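FAD-binding PCMH-type domain-containing protein (Gibberella zeae, PDB 6YJO) probably acts as an FAD-dependent oxidoreductase of the oxygen-dependent FAD-linked family, carrying a flavin that is covalently attached to the protein at two residues. Local coordinates at residues V136-R141 and G166-A171; A140-V145 and I157-C162; G153-P158 and F232-A237; H183-D188 and S392-A397. All blocks are in the same frame, centred on the assembly; numbering follows the deposited sequence.

Contact 1 of 4, residues V136-R141 and G166-A171. With FAD (flavin-adenine dinucleotide), chain C.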
# COMPACT_ATOMS: atom_id res chain seq x y z
N VAL A 136 15.60 3.04 -7.83
CA VAL A 136 14.56 2.19 -8.40
C VAL A 136 13.64 3.07 -9.24
O VAL A 136 12.97 3.96 -8.70
CB VAL A 136 13.78 1.43 -7.32
CG1 VAL A 136 12.62 0.68 -7.94
CG2 VAL A 136 14.70 0.49 -6.55
N GLN A 137 13.59 2.81 -10.54
CA GLN A 137 12.73 3.58 -11.42
C GLN A 137 11.27 3.36 -11.04
O GLN A 137 10.89 2.30 -10.53
CB GLN A 137 12.98 3.20 -12.88
CG GLN A 137 14.22 3.88 -13.46
CD GLN A 137 14.37 3.65 -14.95
OE1 GLN A 137 14.28 2.52 -15.43
NE2 GLN A 137 14.61 4.72 -15.69
N ALA A 138 10.45 4.38 -11.28
CA ALA A 138 9.12 4.45 -10.70
C ALA A 138 8.19 3.33 -11.17
O ALA A 138 7.14 3.12 -10.55
CB ALA A 138 8.50 5.81 -11.02
N GLY A 139 8.54 2.60 -12.22
CA GLY A 139 7.71 1.55 -12.75
C GLY A 139 8.05 0.15 -12.29
O GLY A 139 7.32 -0.79 -12.63
N ALA A 140 9.13 -0.02 -11.53
CA ALA A 140 9.48 -1.35 -11.05
C ALA A 140 8.39 -1.89 -10.15
O ALA A 140 7.81 -1.16 -9.33
CB ALA A 140 10.82 -1.31 -10.30
N ARG A 141 8.09 -3.17 -10.31
CA ARG A 141 7.17 -3.86 -9.42
C ARG A 141 7.94 -4.48 -8.26
O ARG A 141 9.13 -4.79 -8.38
CB ARG A 141 6.38 -4.93 -10.20
CG ARG A 141 5.31 -4.31 -11.10
CD ARG A 141 4.86 -5.21 -12.25
NE ARG A 141 4.19 -4.43 -13.28
CZ ARG A 141 2.94 -3.97 -13.19
NH1 ARG A 141 2.22 -4.22 -12.11
NH2 ARG A 141 2.42 -3.27 -14.19
N GLY A 166 3.20 -1.98 -7.87
CA GLY A 166 4.19 -1.02 -8.33
C GLY A 166 4.86 -0.30 -7.18
O GLY A 166 4.25 -0.02 -6.15
N ILE A 167 6.14 0.00 -7.36
CA ILE A 167 6.92 0.60 -6.28
C ILE A 167 6.43 2.01 -5.98
O ILE A 167 6.41 2.43 -4.81
CB ILE A 167 8.42 0.59 -6.63
CG1 ILE A 167 9.26 1.05 -5.43
CG2 ILE A 167 8.71 1.49 -7.83
CD1 ILE A 167 9.17 0.12 -4.23
N ALA A 168 6.02 2.76 -7.00
CA ALA A 168 5.65 4.15 -6.81
C ALA A 168 4.44 4.28 -5.88
O ALA A 168 4.52 4.92 -4.83
CB ALA A 168 5.36 4.81 -8.16
N GLY A 169 3.32 3.67 -6.26
CA GLY A 169 2.13 3.75 -5.43
C GLY A 169 2.33 3.13 -4.06
O GLY A 169 1.77 3.62 -3.07
N HIS A 170 3.12 2.07 -3.98
CA HIS A 170 3.34 1.38 -2.72
C HIS A 170 4.09 2.27 -1.73
O HIS A 170 3.67 2.44 -0.58
CB HIS A 170 4.12 0.09 -2.99
CG HIS A 170 4.15 -0.86 -1.83
ND1 HIS A 170 3.02 -1.46 -1.33
CD2 HIS A 170 5.18 -1.34 -1.10
CE1 HIS A 170 3.35 -2.26 -0.33
NE2 HIS A 170 4.66 -2.20 -0.17
N ALA A 171 5.20 2.87 -2.17
CA ALA A 171 6.05 3.63 -1.25
C ALA A 171 5.50 5.02 -0.97
O ALA A 171 5.61 5.51 0.16
CB ALA A 171 7.46 3.74 -1.83
PA FAD C . -1.19 2.39 -9.13
O1A FAD C . -2.64 2.30 -9.43
O2A FAD C . -0.30 2.42 -10.38
O5B FAD C . -0.88 3.62 -8.21
C5B FAD C . -1.64 3.88 -7.01
C4B FAD C . -1.52 5.33 -6.65
O4B FAD C . -0.15 5.76 -6.82
C3B FAD C . -2.36 6.27 -7.50
O3B FAD C . -2.81 7.39 -6.74
C2B FAD C . -1.38 6.69 -8.59
O2B FAD C . -1.72 7.94 -9.17
C1B FAD C . -0.09 6.80 -7.78
N9A FAD C . 1.13 6.66 -8.57
C8A FAD C . 1.55 5.56 -9.27
N7A FAD C . 2.69 5.73 -9.90
C5A FAD C . 3.04 7.04 -9.59
C6A FAD C . 4.15 7.83 -9.95
N6A FAD C . 5.15 7.41 -10.73
N1A FAD C . 4.19 9.09 -9.47
C2A FAD C . 3.20 9.52 -8.69
N3A FAD C . 2.11 8.86 -8.29
C4A FAD C . 2.09 7.61 -8.78
N1 FAD C . -0.26 -2.79 0.40
C2 FAD C . 0.43 -3.02 1.55
O2 FAD C . 0.73 -2.11 2.33
N3 FAD C . 0.81 -4.32 1.88
C4 FAD C . 0.56 -5.45 1.12
O4 FAD C . 0.94 -6.55 1.51
C4X FAD C . -0.18 -5.19 -0.10
N5 FAD C . -0.46 -6.20 -0.87
C5X FAD C . -1.15 -5.94 -2.05
C6 FAD C . -1.49 -7.00 -2.88
C7 FAD C . -2.16 -6.80 -4.08
C7M FAD C . -2.49 -7.98 -4.95
C8 FAD C . -2.57 -5.50 -4.43
C8M FAD C . -3.31 -5.24 -5.71
C9 FAD C . -2.25 -4.44 -3.59
C9A FAD C . -1.56 -4.65 -2.41
N10 FAD C . -1.22 -3.59 -1.54
C10 FAD C . -0.54 -3.82 -0.38
C1' FAD C . -1.64 -2.21 -1.85
C2' FAD C . -0.59 -1.39 -2.57
O2' FAD C . 0.41 -0.95 -1.65
C3' FAD C . -1.27 -0.16 -3.18
O3' FAD C . -2.34 -0.62 -4.01
C4' FAD C . -0.35 0.72 -4.03
O4' FAD C . -0.61 2.10 -3.76
C5' FAD C . -0.53 0.44 -5.50
O5' FAD C . 0.58 1.00 -6.23
P FAD C . 0.73 0.75 -7.77
O1P FAD C . 1.75 1.73 -8.35
O2P FAD C . 0.98 -0.70 -8.01
O3P FAD C . -0.74 1.14 -8.27

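Contact 2 of 4, residues A140-V145 and I157-C162. With FAD (flavin-adenine dinucleotide), chain C.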
# COMPACT_ATOMS: atom_id res chain seq x y z
N ALA A 140 9.13 -0.02 -11.53
CA ALA A 140 9.48 -1.35 -11.05
C ALA A 140 8.39 -1.89 -10.15
O ALA A 140 7.81 -1.16 -9.33
CB ALA A 140 10.82 -1.31 -10.30
N ARG A 141 8.09 -3.17 -10.31
CA ARG A 141 7.17 -3.86 -9.42
C ARG A 141 7.94 -4.48 -8.26
O ARG A 141 9.13 -4.79 -8.38
CB ARG A 141 6.38 -4.93 -10.20
CG ARG A 141 5.31 -4.31 -11.10
CD ARG A 141 4.86 -5.21 -12.25
NE ARG A 141 4.19 -4.43 -13.28
CZ ARG A 141 2.94 -3.97 -13.19
NH1 ARG A 141 2.22 -4.22 -12.11
NH2 ARG A 141 2.42 -3.27 -14.19
N LEU A 142 7.26 -4.65 -7.13
CA LEU A 142 7.93 -5.02 -5.89
C LEU A 142 8.78 -6.28 -6.07
O LEU A 142 9.90 -6.36 -5.55
CB LEU A 142 6.90 -5.24 -4.78
CG LEU A 142 6.11 -4.02 -4.31
CD1 LEU A 142 5.29 -4.40 -3.09
CD2 LEU A 142 7.02 -2.84 -4.00
N GLY A 143 8.26 -7.27 -6.80
CA GLY A 143 9.00 -8.51 -6.96
C GLY A 143 10.21 -8.36 -7.85
O GLY A 143 11.21 -9.06 -7.66
N HIS A 144 10.14 -7.46 -8.83
CA HIS A 144 11.31 -7.13 -9.64
C HIS A 144 12.34 -6.35 -8.83
O HIS A 144 13.53 -6.41 -9.16
CB HIS A 144 10.89 -6.32 -10.87
CG HIS A 144 12.04 -5.79 -11.68
ND1 HIS A 144 13.02 -6.61 -12.19
CD2 HIS A 144 12.35 -4.54 -12.07
CE1 HIS A 144 13.89 -5.88 -12.86
NE2 HIS A 144 13.50 -4.62 -12.81
N VAL A 145 11.91 -5.65 -7.78
CA VAL A 145 12.84 -4.93 -6.92
C VAL A 145 13.59 -5.90 -6.01
O VAL A 145 14.82 -5.84 -5.90
CB VAL A 145 12.09 -3.86 -6.11
CG1 VAL A 145 13.02 -3.24 -5.06
CG2 VAL A 145 11.54 -2.79 -7.03
N ILE A 157 14.62 -4.11 0.47
CA ILE A 157 13.89 -3.06 1.17
C ILE A 157 12.58 -3.66 1.67
O ILE A 157 12.08 -4.65 1.12
CB ILE A 157 13.64 -1.83 0.28
CG1 ILE A 157 12.94 -2.23 -1.02
CG2 ILE A 157 14.94 -1.11 -0.03
CD1 ILE A 157 12.75 -1.06 -1.98
N PRO A 158 12.00 -3.08 2.72
CA PRO A 158 10.74 -3.63 3.26
C PRO A 158 9.55 -3.23 2.39
O PRO A 158 9.40 -2.06 2.03
CB PRO A 158 10.66 -3.01 4.65
CG PRO A 158 11.40 -1.71 4.53
CD PRO A 158 12.50 -1.95 3.52
N HIS A 159 8.72 -4.20 2.05
CA HIS A 159 7.56 -3.96 1.20
C HIS A 159 6.55 -5.08 1.43
O HIS A 159 6.78 -6.00 2.22
CB HIS A 159 7.97 -3.86 -0.27
CG HIS A 159 8.80 -5.01 -0.74
ND1 HIS A 159 8.34 -6.31 -0.73
CD2 HIS A 159 10.07 -5.06 -1.21
CE1 HIS A 159 9.29 -7.11 -1.19
NE2 HIS A 159 10.34 -6.38 -1.48
N GLY A 160 5.43 -5.00 0.71
CA GLY A 160 4.32 -5.91 0.89
C GLY A 160 4.53 -7.25 0.21
O GLY A 160 5.55 -7.52 -0.43
N SER A 161 3.51 -8.10 0.33
CA SER A 161 3.62 -9.49 -0.11
C SER A 161 3.37 -9.64 -1.61
O SER A 161 3.87 -10.59 -2.22
CB SER A 161 2.63 -10.36 0.67
OG SER A 161 2.62 -10.03 2.04
N CYS A 162 2.59 -8.74 -2.21
CA CYS A 162 2.21 -8.89 -3.61
C CYS A 162 3.36 -8.45 -4.51
O CYS A 162 3.73 -7.27 -4.49
CB CYS A 162 0.97 -8.08 -3.91
SG CYS A 162 -0.40 -8.45 -2.81
PA FAD C . -1.19 2.39 -9.13
O1A FAD C . -2.64 2.30 -9.43
O2A FAD C . -0.30 2.42 -10.38
O5B FAD C . -0.88 3.62 -8.21
C5B FAD C . -1.64 3.88 -7.01
C4B FAD C . -1.52 5.33 -6.65
O4B FAD C . -0.15 5.76 -6.82
C3B FAD C . -2.36 6.27 -7.50
O3B FAD C . -2.81 7.39 -6.74
C2B FAD C . -1.38 6.69 -8.59
O2B FAD C . -1.72 7.94 -9.17
C1B FAD C . -0.09 6.80 -7.78
N9A FAD C . 1.13 6.66 -8.57
C8A FAD C . 1.55 5.56 -9.27
N7A FAD C . 2.69 5.73 -9.90
C5A FAD C . 3.04 7.04 -9.59
C6A FAD C . 4.15 7.83 -9.95
N6A FAD C . 5.15 7.41 -10.73
N1A FAD C . 4.19 9.09 -9.47
C2A FAD C . 3.20 9.52 -8.69
N3A FAD C . 2.11 8.86 -8.29
C4A FAD C . 2.09 7.61 -8.78
N1 FAD C . -0.26 -2.79 0.40
C2 FAD C . 0.43 -3.02 1.55
O2 FAD C . 0.73 -2.11 2.33
N3 FAD C . 0.81 -4.32 1.88
C4 FAD C . 0.56 -5.45 1.12
O4 FAD C . 0.94 -6.55 1.51
C4X FAD C . -0.18 -5.19 -0.10
N5 FAD C . -0.46 -6.20 -0.87
C5X FAD C . -1.15 -5.94 -2.05
C6 FAD C . -1.49 -7.00 -2.88
C7 FAD C . -2.16 -6.80 -4.08
C7M FAD C . -2.49 -7.98 -4.95
C8 FAD C . -2.57 -5.50 -4.43
C8M FAD C . -3.31 -5.24 -5.71
C9 FAD C . -2.25 -4.44 -3.59
C9A FAD C . -1.56 -4.65 -2.41
N10 FAD C . -1.22 -3.59 -1.54
C10 FAD C . -0.54 -3.82 -0.38
C1' FAD C . -1.64 -2.21 -1.85
C2' FAD C . -0.59 -1.39 -2.57
O2' FAD C . 0.41 -0.95 -1.65
C3' FAD C . -1.27 -0.16 -3.18
O3' FAD C . -2.34 -0.62 -4.01
C4' FAD C . -0.35 0.72 -4.03
O4' FAD C . -0.61 2.10 -3.76
C5' FAD C . -0.53 0.44 -5.50
O5' FAD C . 0.58 1.00 -6.23
P FAD C . 0.73 0.75 -7.77
O1P FAD C . 1.75 1.73 -8.35
O2P FAD C . 0.98 -0.70 -8.01
O3P FAD C . -0.74 1.14 -8.27

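Contact 3 of 4, residues G153-P158 and F232-A237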
# COMPACT_ATOMS: atom_id res chain seq x y z
N GLY A 153 23.35 -7.56 -5.11
CA GLY A 153 24.14 -7.81 -3.92
C GLY A 153 23.51 -8.94 -3.14
O GLY A 153 23.35 -10.05 -3.66
N LYS A 154 23.15 -8.68 -1.88
CA LYS A 154 22.16 -9.47 -1.17
C LYS A 154 21.34 -8.50 -0.33
O LYS A 154 21.28 -8.57 0.90
CB LYS A 154 22.79 -10.57 -0.31
CG LYS A 154 23.03 -11.88 -1.04
CD LYS A 154 23.14 -13.03 -0.05
CE LYS A 154 23.48 -14.35 -0.71
NZ LYS A 154 23.28 -15.47 0.25
N ARG A 155 20.71 -7.55 -1.01
CA ARG A 155 20.07 -6.42 -0.38
C ARG A 155 18.57 -6.46 -0.63
O ARG A 155 18.09 -7.18 -1.51
CB ARG A 155 20.67 -5.10 -0.89
CG ARG A 155 22.20 -5.04 -0.82
CD ARG A 155 22.73 -5.19 0.60
NE ARG A 155 22.36 -4.07 1.46
CZ ARG A 155 22.82 -3.88 2.69
NH1 ARG A 155 23.67 -4.74 3.23
NH2 ARG A 155 22.42 -2.82 3.39
N ALA A 156 17.85 -5.66 0.15
CA ALA A 156 16.40 -5.69 0.13
C ALA A 156 15.87 -4.42 0.77
O ALA A 156 16.58 -3.74 1.52
CB ALA A 156 15.86 -6.92 0.86
N ILE A 157 14.62 -4.11 0.47
CA ILE A 157 13.89 -3.06 1.17
C ILE A 157 12.58 -3.66 1.67
O ILE A 157 12.08 -4.65 1.12
CB ILE A 157 13.64 -1.83 0.28
CG1 ILE A 157 12.94 -2.23 -1.02
CG2 ILE A 157 14.94 -1.11 -0.03
CD1 ILE A 157 12.75 -1.06 -1.98
N PRO A 158 12.00 -3.08 2.72
CA PRO A 158 10.74 -3.63 3.26
C PRO A 158 9.55 -3.23 2.39
O PRO A 158 9.40 -2.06 2.03
CB PRO A 158 10.66 -3.01 4.65
CG PRO A 158 11.40 -1.71 4.53
CD PRO A 158 12.50 -1.95 3.52
N PHE A 232 16.17 4.49 -2.09
CA PHE A 232 16.00 3.84 -0.80
C PHE A 232 17.35 3.37 -0.27
O PHE A 232 18.27 3.08 -1.03
CB PHE A 232 15.06 2.63 -0.86
CG PHE A 232 13.77 2.88 -1.59
CD1 PHE A 232 12.64 3.26 -0.91
CD2 PHE A 232 13.69 2.70 -2.97
CE1 PHE A 232 11.45 3.47 -1.58
CE2 PHE A 232 12.51 2.91 -3.64
CZ PHE A 232 11.38 3.30 -2.95
N GLN A 233 17.44 3.25 1.06
CA GLN A 233 18.59 2.66 1.74
C GLN A 233 18.23 1.21 2.06
O GLN A 233 17.35 0.94 2.88
CB GLN A 233 18.93 3.44 3.01
CG GLN A 233 20.28 3.08 3.62
CD GLN A 233 21.45 3.47 2.73
OE1 GLN A 233 21.43 4.52 2.08
NE2 GLN A 233 22.47 2.62 2.69
N THR A 234 18.91 0.28 1.40
CA THR A 234 18.61 -1.14 1.55
C THR A 234 19.16 -1.68 2.86
O THR A 234 20.08 -1.11 3.47
CB THR A 234 19.19 -1.95 0.39
OG1 THR A 234 20.62 -2.03 0.54
CG2 THR A 234 18.86 -1.32 -0.95
N PHE A 235 18.59 -2.80 3.30
CA PHE A 235 19.14 -3.60 4.37
C PHE A 235 19.58 -4.95 3.81
O PHE A 235 19.20 -5.35 2.71
CB PHE A 235 18.12 -3.79 5.50
CG PHE A 235 16.92 -4.61 5.11
CD1 PHE A 235 16.95 -6.00 5.20
CD2 PHE A 235 15.76 -4.00 4.67
CE1 PHE A 235 15.85 -6.76 4.85
CE2 PHE A 235 14.65 -4.76 4.32
CZ PHE A 235 14.70 -6.13 4.41
N ALA A 236 20.42 -5.65 4.58
CA ALA A 236 20.97 -6.92 4.12
C ALA A 236 19.89 -7.99 4.17
O ALA A 236 19.31 -8.25 5.23
CB ALA A 236 22.17 -7.32 4.97
N ALA A 237 19.62 -8.62 3.03
CA ALA A 237 18.63 -9.69 2.98
C ALA A 237 19.03 -10.79 3.96
O ALA A 237 20.13 -11.35 3.83
CB ALA A 237 18.51 -10.26 1.57

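Contact 4 of 4, residues H183-D188 and S392-A397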
# COMPACT_ATOMS: atom_id res chain seq x y z
N HIS A 183 11.98 -3.90 9.84
CA HIS A 183 12.77 -2.97 9.05
C HIS A 183 11.97 -1.76 8.55
O HIS A 183 12.53 -0.95 7.81
CB HIS A 183 13.39 -3.70 7.84
CG HIS A 183 14.36 -4.77 8.22
ND1 HIS A 183 14.24 -6.07 7.76
CD2 HIS A 183 15.46 -4.75 9.00
CE1 HIS A 183 15.23 -6.80 8.25
NE2 HIS A 183 15.99 -6.02 9.00
N GLY A 184 10.71 -1.62 8.93
CA GLY A 184 9.96 -0.41 8.72
C GLY A 184 9.11 -0.45 7.46
O GLY A 184 9.18 -1.36 6.63
N LEU A 185 8.27 0.58 7.32
CA LEU A 185 7.55 0.80 6.08
C LEU A 185 8.54 1.06 4.95
O LEU A 185 9.68 1.48 5.17
CB LEU A 185 6.60 2.00 6.21
CG LEU A 185 5.54 1.98 7.31
CD1 LEU A 185 4.87 3.34 7.38
CD2 LEU A 185 4.50 0.89 7.08
N THR A 186 8.09 0.81 3.72
CA THR A 186 8.93 1.10 2.56
C THR A 186 9.36 2.56 2.55
O THR A 186 10.51 2.87 2.20
CB THR A 186 8.20 0.75 1.27
OG1 THR A 186 7.56 -0.53 1.40
CG2 THR A 186 9.19 0.71 0.10
N LEU A 187 8.46 3.47 2.92
CA LEU A 187 8.82 4.88 2.91
C LEU A 187 9.75 5.26 4.05
O LEU A 187 10.32 6.35 4.02
CB LEU A 187 7.56 5.76 2.95
CG LEU A 187 6.57 5.66 4.12
CD1 LEU A 187 7.13 6.24 5.41
CD2 LEU A 187 5.29 6.38 3.73
N ASP A 188 9.91 4.39 5.06
CA ASP A 188 10.86 4.68 6.13
C ASP A 188 12.29 4.59 5.63
O ASP A 188 13.18 5.23 6.20
CB ASP A 188 10.64 3.73 7.30
CG ASP A 188 9.33 3.99 8.04
OD1 ASP A 188 8.77 5.10 7.89
OD2 ASP A 188 8.86 3.09 8.76
N SER A 392 8.05 -2.37 17.27
CA SER A 392 7.91 -2.20 15.83
C SER A 392 8.82 -1.07 15.36
O SER A 392 8.91 -0.02 16.00
CB SER A 392 6.46 -1.89 15.45
OG SER A 392 6.36 -1.57 14.07
N ALA A 393 9.50 -1.30 14.23
CA ALA A 393 10.39 -0.28 13.68
C ALA A 393 9.61 0.88 13.06
O ALA A 393 10.19 1.94 12.82
CB ALA A 393 11.31 -0.89 12.63
N VAL A 394 8.31 0.69 12.80
CA VAL A 394 7.50 1.77 12.24
C VAL A 394 7.22 2.84 13.28
O VAL A 394 7.14 4.03 12.95
CB VAL A 394 6.19 1.19 11.67
CG1 VAL A 394 5.33 2.30 11.08
CG2 VAL A 394 6.49 0.11 10.65
N THR A 395 7.09 2.45 14.55
CA THR A 395 6.55 3.35 15.56
C THR A 395 7.45 4.57 15.77
O THR A 395 6.96 5.70 15.89
CB THR A 395 6.35 2.59 16.87
OG1 THR A 395 5.49 1.47 16.63
CG2 THR A 395 5.72 3.48 17.92
N ASN A 396 8.76 4.37 15.82
CA ASN A 396 9.72 5.45 16.03
C ASN A 396 10.73 5.51 14.89
O ASN A 396 11.92 5.75 15.11
CB ASN A 396 10.42 5.30 17.37
CG ASN A 396 9.46 5.37 18.54
OD1 ASN A 396 9.27 4.39 19.26
ND2 ASN A 396 8.84 6.53 18.73
N ALA A 397 10.27 5.29 13.66
CA ALA A 397 11.12 5.44 12.50
C ALA A 397 11.84 6.78 12.54
O ALA A 397 11.30 7.78 13.01
CB ALA A 397 10.30 5.31 11.21
O HOH W 1 11.92 2.32 10.17

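Contact 1 of 4, residues V136-R141 and G166-A171
In the FAD-binding PCMH-type fold, the type I turn from Gln137 to Ala140 and the residue after it, Arg141, follow strand 133-137 and meet Gly166 and Ile167 at the start of the short helix 167-171. Ala138 on one side and Gly166, Ala168, Gly169 and His170 on the other border FAD. A single backbone hydrogen bond fixes the join: Ile167 N donates to Ala140 O over 2.8 Å, with a C=O...N angle of 167°, so the donor sits nearly along the C=O axis.

Ile167 gives the largest single share of the buried surface. Its CG1 lies anti to the backbone N (chi1 -173°), which puts CG2 between the backbone N and the carbonyl carbon. From there CG2 comes within 3.2 Å of Ala140 O, the same carbonyl that Ile167 N binds. It also reaches Ala138 O at 3.5 Å and packs against Val136 CG1 and Ala140 CB.

The helix start holds one FAD phosphate. Gly166, the N-cap residue, donates from its N to FAD O2P at 2.6 Å, and Gly169 N donates a longer bond to FAD O1P at 3.3 Å. Without a CB on either glycine, the phosphate can lie this close to the backbone; the partial positive charge of the helix N-terminus would be expected to favour its negative charge. One residue further along, the edge of the His170 ring points at the ribityl chain, with ND1 hydrogen-bonded to FAD O2' at 2.7 Å.

At the other end of the cofactor, two methyls border the adenine: Ala168 CB stands 3.3 Å from FAD N7A, and Ala138 CB lies 3.7 Å from FAD N6A.

Contact 2 of 4, residues A140-V145 and I157-C162
Leu142 CD1 lies against the loop 157-162, touching Gly160 N and His159 CB and coming closest to Cys162 O, at 3.6 Å. The side chains of Leu142 and His159 run antiparallel alongside one another, with Leu142 CB over one face of the imidazole. No hydrogen bond joins the two segments, so this contact rests on packing alone.

The loop is thereby backed by the first turn of helix 142-152 where it carries the flavin. Cys162 SG is bonded to FAD C6 at 1.8 Å, a 6-S-cysteinyl linkage that, with His102 as the second covalent attachment, makes this a bicovalent flavoprotein. Beside it, Ser161 N donates a nearly straight bond (165°) to FAD O4 at 3.2 Å.

Further out, His159 braces the loop from within. It has CG between the backbone N and the carbonyl carbon (chi1 52°), which folds the ring back so that ND1, at 3.1 Å, meets a lone pair of Gly160 O within the plane of that carbonyl. Gly160 N is hydrogen-bonded to His170 NE2, tying the loop to helix 167-171. One helical turn beyond Leu142, Val145 CG1 meets Ile157 CD1 at 3.8 Å, the two side chains roughly perpendicular.

Contact 3 of 4, residues G153-P158 and F232-A237
Arg155 belongs to a short antiparallel pairing, in which strand 155-156 adds to the end of strand 226-236 in the six-stranded sheet of the FAD-binding domain, and reaches across it to Thr234, just before Phe235. Arg155 CB lies against Thr234 OG1 and CB; CG and CD pass beside Thr234 OG1, CD also near Phe235 O, as the chain bends at both chi2 and chi3. NE donates to Thr234 OG1 at 2.8 Å in an almost straight bond (174°), with the oxygen in the guanidinium plane. The guanidinium lies with one face over Ala236 N, which is 3.5 Å from CZ. At the tip, NH2 donates to Thr234 O at 2.9 Å from above the carbonyl plane (61° out of it), while NH1 touches Ala236 CB at 3.5 Å. Thr234 OG1 is also hydrogen-bonded to Met132 O.

The backbones confirm the pairing. Ala156 N donates to Phe235 O at 2.9 Å and Phe235 N to Ala156 O at 2.8 Å, with Ala237 N hydrogen-bonded to Lys154 O further along. Ala156 CB makes a CH-pi contact over the Phe235 ring, 4.2 Å from its centroid. Beyond the paired residues, Ile157 CD1 sits over the Phe232 face, 4.2 Å from the centroid and 17° off the normal.

Contact 4 of 4, residues H183-D188 and S392-A397
The Asp188 carboxylate has Ala397 CB over one face, with Asp188 CG 3.6 Å from that methyl and both oxygens at nearly the same range. Its opposite face turns to its own segment, where Leu185 N donates to Asp188 OD2 at 3.0 Å from above the plane (52° out of it). OD1 forms a salt bridge with Arg413, whose NH1 is also hydrogen-bonded to Val394 O. The His183 ring stacks with Phe235.

Much of the rest is van der Waals packing. Leu185 CG meets Val394 CG1 at 3.8 Å, and Ala393 CB rests 3.8 Å from Gly184 N. Gly184, at positive phi (96°), ends helix 180-183 and brings its bare backbone to Val394 CG2. On the partner side an ST turn shapes the chain: Val394 N donates to Ser392 OG at 3.2 Å.

No direct hydrogen bond crosses between the segments. One water bridges them, donating to Ala393 O at 3.2 Å and, weakly, to Asp188 OD2. The loop 183-188 of the FAD-binding domain is thus joined to the loop between strands 380-386 and 417-423 chiefly by packing and Arg413, whose positive charge probably offsets that of the buried carboxylate.

Overall arrangement
Contacts 1 and 2 are neighbours, their centres about 8 Å apart; they share Ala140 and Arg141, and both touch FAD. Contact 2 passes into contact 3 through Ile157 and Pro158, with centres about 11 Å apart, and contacts 1 and 3 reach the same antiparallel sheet through strands 133-137 and 226-236. Phe232 packs on Ile167 and Ala171 there. Contact 4 lies about 14 Å from contact 3, centre to centre, and extends from the FAD-binding domain to a loop associated with the seven-stranded sheet. Along the chain, contacts 1 and 2 close before contact 4 opens, whereas contact 3 alternates with contact 4. A probable hydrogen bond between Pro158 O and Thr186 OG1 joins contacts 2 and 3 to contact 4.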